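PDB 4FQ5: maleate cis-trans isomerase from Pseudomonas putida, which probably catalyses the cis-trans isomerization of the central double bond of maleate, converting it to fumarate. Local coordinates for residues V156-P159 with L164-L167; L167-I172 with I177-Y182. The protein carries 1 engineered substitution. All blocks are in the same frame, centred on the assembly; numbering follows the deposited sequence.

Contact 1 (V156-P159 with L164-L167)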
loop_
_atom_site.group_PDB
_atom_site.type_symbol
_atom_site.label_atom_id
_atom_site.label_comp_id
_atom_site.label_asym_id
_atom_site.label_seq_id
_atom_site.Cartn_x
_atom_site.Cartn_y
_atom_site.Cartn_z
ATOM N N VAL A 156 -7.156 15.814 28.720
ATOM C CA VAL A 156 -7.658 16.258 27.413
ATOM C C VAL A 156 -6.869 17.435 26.859
ATOM O O VAL A 156 -6.705 18.449 27.532
ATOM C CB VAL A 156 -9.154 16.691 27.496
ATOM C CG1 VAL A 156 -9.678 17.108 26.126
ATOM C CG2 VAL A 156 -10.015 15.580 28.065
ATOM N N VAL A 157 -6.401 17.310 25.622
ATOM C CA VAL A 157 -5.822 18.446 24.910
ATOM C C VAL A 157 -6.797 18.886 23.816
ATOM O O VAL A 157 -7.360 18.047 23.113
ATOM C CB VAL A 157 -4.456 18.095 24.274
ATOM C CG1 VAL A 157 -3.807 19.338 23.679
ATOM C CG2 VAL A 157 -3.534 17.429 25.298
ATOM N N THR A 158 -7.002 20.195 23.688
ATOM C CA THR A 158 -7.826 20.749 22.608
ATOM C C THR A 158 -7.107 21.934 21.956
ATOM O O THR A 158 -6.193 22.504 22.555
ATOM C CB THR A 158 -9.208 21.240 23.110
ATOM O OG1 THR A 158 -9.115 22.619 23.493
ATOM C CG2 THR A 158 -9.726 20.415 24.283
ATOM N N PRO A 159 -7.511 22.312 20.727
ATOM C CA PRO A 159 -6.978 23.520 20.114
ATOM C C PRO A 159 -7.884 24.745 20.288
ATOM O O PRO A 159 -7.514 25.844 19.866
ATOM C CB PRO A 159 -6.918 23.144 18.640
ATOM C CG PRO A 159 -8.107 22.259 18.456
ATOM C CD PRO A 159 -8.305 21.526 19.762
ATOM N N LEU A 164 -15.012 27.369 24.732
ATOM C CA LEU A 164 -15.362 26.152 23.993
ATOM C C LEU A 164 -14.775 24.908 24.647
ATOM O O LEU A 164 -15.465 23.896 24.779
ATOM C CB LEU A 164 -14.890 26.273 22.539
ATOM C CG LEU A 164 -15.915 26.612 21.451
ATOM C CD1 LEU A 164 -17.195 27.245 21.979
ATOM C CD2 LEU A 164 -15.286 27.462 20.355
ATOM N N THR A 165 -13.507 24.992 25.062
ATOM C CA THR A 165 -12.841 23.897 25.775
ATOM C C THR A 165 -13.598 23.546 27.062
ATOM O O THR A 165 -13.767 22.366 27.401
ATOM C CB THR A 165 -11.368 24.244 26.092
ATOM O OG1 THR A 165 -10.665 24.515 24.871
ATOM C CG2 THR A 165 -10.674 23.099 26.827
ATOM N N GLU A 166 -14.062 24.582 27.759
ATOM C CA GLU A 166 -14.844 24.421 28.983
ATOM C C GLU A 166 -16.112 23.624 28.725
ATOM O O GLU A 166 -16.439 22.716 29.480
ATOM C CB GLU A 166 -15.229 25.787 29.538
ATOM C CG GLU A 166 -14.921 25.953 31.006
ATOM C CD GLU A 166 -13.522 26.482 31.225
ATOM O OE1 GLU A 166 -13.326 27.709 31.071
ATOM O OE2 GLU A 166 -12.628 25.673 31.559
ATOM N N LEU A 167 -16.824 23.982 27.655
ATOM C CA LEU A 167 -18.033 23.266 27.244
ATOM C C LEU A 167 -17.754 21.786 27.025
ATOM O O LEU A 167 -18.527 20.937 27.464
ATOM C CB LEU A 167 -18.619 23.874 25.963
ATOM C CG LEU A 167 -19.717 24.946 26.014
ATOM C CD1 LEU A 167 -19.413 26.085 26.984
ATOM C CD2 LEU A 167 -19.961 25.499 24.619
#

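Contact 2 (L167-I172 with I177-Y182)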
loop_
_atom_site.group_PDB
_atom_site.type_symbol
_atom_site.label_atom_id
_atom_site.label_comp_id
_atom_site.label_asym_id
_atom_site.label_seq_id
_atom_site.Cartn_x
_atom_site.Cartn_y
_atom_site.Cartn_z
ATOM N N LEU A 167 -16.824 23.982 27.655
ATOM C CA LEU A 167 -18.033 23.266 27.244
ATOM C C LEU A 167 -17.754 21.786 27.025
ATOM O O LEU A 167 -18.527 20.937 27.464
ATOM C CB LEU A 167 -18.619 23.874 25.963
ATOM C CG LEU A 167 -19.717 24.946 26.014
ATOM C CD1 LEU A 167 -19.413 26.085 26.984
ATOM C CD2 LEU A 167 -19.961 25.499 24.619
ATOM N N VAL A 168 -16.649 21.490 26.340
ATOM C CA VAL A 168 -16.272 20.113 26.011
ATOM C C VAL A 168 -16.004 19.316 27.279
ATOM O O VAL A 168 -16.560 18.227 27.466
ATOM C CB VAL A 168 -15.058 20.073 25.052
ATOM C CG1 VAL A 168 -14.508 18.657 24.914
ATOM C CG2 VAL A 168 -15.453 20.620 23.686
ATOM N N VAL A 169 -15.173 19.872 28.156
ATOM C CA VAL A 169 -14.858 19.242 29.440
ATOM C C VAL A 169 -16.131 19.013 30.264
ATOM O O VAL A 169 -16.328 17.928 30.811
ATOM C CB VAL A 169 -13.801 20.059 30.217
ATOM C CG1 VAL A 169 -13.723 19.619 31.673
ATOM C CG2 VAL A 169 -12.439 19.922 29.546
ATOM N N ASP A 170 -17.007 20.018 30.312
ATOM C CA ASP A 170 -18.286 19.887 31.018
ATOM C C ASP A 170 -19.208 18.836 30.385
ATOM O O ASP A 170 -19.917 18.124 31.099
ATOM C CB ASP A 170 -18.999 21.237 31.126
ATOM C CG ASP A 170 -18.332 22.177 32.125
ATOM O OD1 ASP A 170 -17.354 21.773 32.806
ATOM O OD2 ASP A 170 -18.790 23.338 32.232
ATOM N N TYR A 171 -19.177 18.731 29.054
ATOM C CA TYR A 171 -19.945 17.705 28.337
ATOM C C TYR A 171 -19.472 16.302 28.729
ATOM O O TYR A 171 -20.287 15.406 29.005
ATOM C CB TYR A 171 -19.827 17.913 26.817
ATOM C CG TYR A 171 -20.883 17.205 25.985
ATOM C CD1 TYR A 171 -21.962 17.911 25.450
ATOM C CD2 TYR A 171 -20.791 15.837 25.717
ATOM C CE1 TYR A 171 -22.924 17.274 24.681
ATOM C CE2 TYR A 171 -21.747 15.186 24.953
ATOM C CZ TYR A 171 -22.810 15.909 24.437
ATOM O OH TYR A 171 -23.756 15.263 23.685
ATOM N N ILE A 172 -18.154 16.121 28.761
ATOM C CA ILE A 172 -17.547 14.839 29.117
ATOM C C ILE A 172 -17.865 14.471 30.573
ATOM O O ILE A 172 -18.250 13.335 30.870
ATOM C CB ILE A 172 -16.018 14.857 28.868
ATOM C CG1 ILE A 172 -15.726 15.016 27.366
ATOM C CG2 ILE A 172 -15.374 13.585 29.392
ATOM C CD1 ILE A 172 -14.335 15.521 27.051
ATOM N N ILE A 177 -17.750 10.967 32.904
ATOM C CA ILE A 177 -16.313 10.730 32.767
ATOM C C ILE A 177 -15.581 11.903 33.393
ATOM O O ILE A 177 -15.715 13.043 32.947
ATOM C CB ILE A 177 -15.895 10.579 31.285
ATOM C CG1 ILE A 177 -16.621 9.399 30.634
ATOM C CG2 ILE A 177 -14.381 10.421 31.159
ATOM C CD1 ILE A 177 -16.798 9.535 29.131
ATOM N N GLU A 178 -14.801 11.620 34.430
ATOM C CA GLU A 178 -14.012 12.654 35.093
ATOM C C GLU A 178 -12.967 13.241 34.160
ATOM O O GLU A 178 -12.411 12.538 33.317
ATOM C CB GLU A 178 -13.339 12.099 36.349
ATOM C CG GLU A 178 -14.299 11.829 37.498
ATOM C CD GLU A 178 -13.594 11.325 38.746
ATOM O OE1 GLU A 178 -12.399 11.637 38.944
ATOM O OE2 GLU A 178 -14.243 10.615 39.539
ATOM N N VAL A 179 -12.720 14.539 34.302
ATOM C CA VAL A 179 -11.635 15.190 33.588
ATOM C C VAL A 179 -10.648 15.764 34.597
ATOM O O VAL A 179 -11.016 16.575 35.450
ATOM C CB VAL A 179 -12.131 16.301 32.633
ATOM C CG1 VAL A 179 -10.962 16.954 31.915
ATOM C CG2 VAL A 179 -13.112 15.741 31.612
ATOM N N GLY A 180 -9.397 15.315 34.497
ATOM C CA GLY A 180 -8.296 15.908 35.248
ATOM C C GLY A 180 -7.721 17.083 34.485
ATOM O O GLY A 180 -8.451 17.976 34.056
ATOM N N ASP A 181 -6.406 17.080 34.307
ATOM C CA ASP A 181 -5.733 18.124 33.550
ATOM C C ASP A 181 -6.289 18.249 32.138
ATOM O O ASP A 181 -6.604 17.248 31.493
ATOM C CB ASP A 181 -4.233 17.839 33.472
ATOM C CG ASP A 181 -3.456 18.458 34.618
ATOM O OD1 ASP A 181 -2.428 19.109 34.339
ATOM O OD2 ASP A 181 -3.870 18.302 35.789
ATOM N N TYR A 182 -6.424 19.485 31.675
ATOM C CA TYR A 182 -6.737 19.740 30.283
ATOM C C TYR A 182 -6.010 20.983 29.809
ATOM O O TYR A 182 -5.693 21.865 30.613
ATOM C CB TYR A 182 -8.254 19.818 30.037
ATOM C CG TYR A 182 -9.008 20.895 30.794
ATOM C CD1 TYR A 182 -9.147 22.179 30.268
ATOM C CD2 TYR A 182 -9.620 20.613 32.014
ATOM C CE1 TYR A 182 -9.855 23.160 30.949
ATOM C CE2 TYR A 182 -10.329 21.587 32.707
ATOM C CZ TYR A 182 -10.444 22.854 32.167
ATOM O OH TYR A 182 -11.146 23.821 32.847
#

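Contact 1 (V156-P159 with L164-L167)
Thr158 and Thr165 join the end of strand 153-158 to the first turn of helix 162-174, the opening half of a right-handed beta-alpha-beta crossover in the second of the two parallel sheets of this maleate isomerase. Both side chains leave their backbones toward each other, and the alpha carbons of the pair stand 6.7 Å apart. The tight part of the contact is small and wholly buried. Thr158 OG1 and Thr165 OG1 share a hydrogen bond of 2.8 Å, while the methyls pack alongside it, Thr158 CG2 lying 3.8 Å from Thr165 CG2. Threonine suits both places, since one short branched side chain offers a hydroxyl for the bond and a methyl for the core. Each hydroxyl also has a backbone partner: Thr158 OG1 pairs with the amide N of Tyr160, which lines the maleic acid pocket, and Thr165 OG1 with the carbonyl O of Met161. The link therefore ties the turn after the strand to the start of the helix. The Thr158 side chain lies about 8 Å from the bound maleic acid. On the looser side, Glu166 and Leu167 are partly exposed and make no contact with 156-159. Beside the threonines, Ala184 of the adjoining strand touches both side chains. In Thr165, chi1 of -59° sets OG1 opposite the carbonyl carbon and brings CG2 to 3.7 Å from Thr158 OG1.

Contact 2 (L167-I172 with I177-Y182)
The ring of Tyr182 takes Val169 CG2 on one face: this methyl lies 3.9 Å from the ring centroid and 15° off the normal, a CH-pi contact displaced toward the CG side of the ring. At the ring's far end the hydroxyl bonds to Glu166 OE2, so tyrosine serves this place by giving the helix an apolar face and a polar tip. In Val169, with CG1 anti to the backbone N (chi1 166°), CG1 mainly meets Val179, 3.8 Å from Val179 CB, and CG2 mainly the ring. One turn further along the helix, Ile172 CG2 is wedged between Ile177 and Val179, at 3.6 Å from Ile177 CB and 3.8 Å from Val179 CG2. Beta-branched residues suit this seam because their methyls fill it close to both backbones. At the Ile172-Ile177 end the seam is closed by a backbone bond, Ile177 N to Ile172 O (3.2 Å). Ile177 also reaches Ile143 and Ile146 of helix 138-149. Helix 167-172 and strand 178-182 run at 138° with axes 8.1 Å apart, the second half of a beta-alpha-beta crossover, where the helix packs on the strand it leads to.

How the contacts relate
From the N terminus, strand 153-158 leads through a short connection into helix 162-174, and contact 1 closes that connection across four intervening residues. The helix then carries the chain on to contact 2, which closes the helix-to-strand connection, again with four residues between its segments, before strand 178-184. The loops follow one another without nesting or crossing, and meet at Leu167, which belongs to both. Strands 153-158 and 178-184 are parallel neighbours, so the two contacts, with centres 8 Å apart, hold one helix against two neighbouring strands of one sheet. Val156 N bonds to Asp181 O between the strands, and Thr165 CG2 packs on Tyr182 CD1, binding the two contacts together.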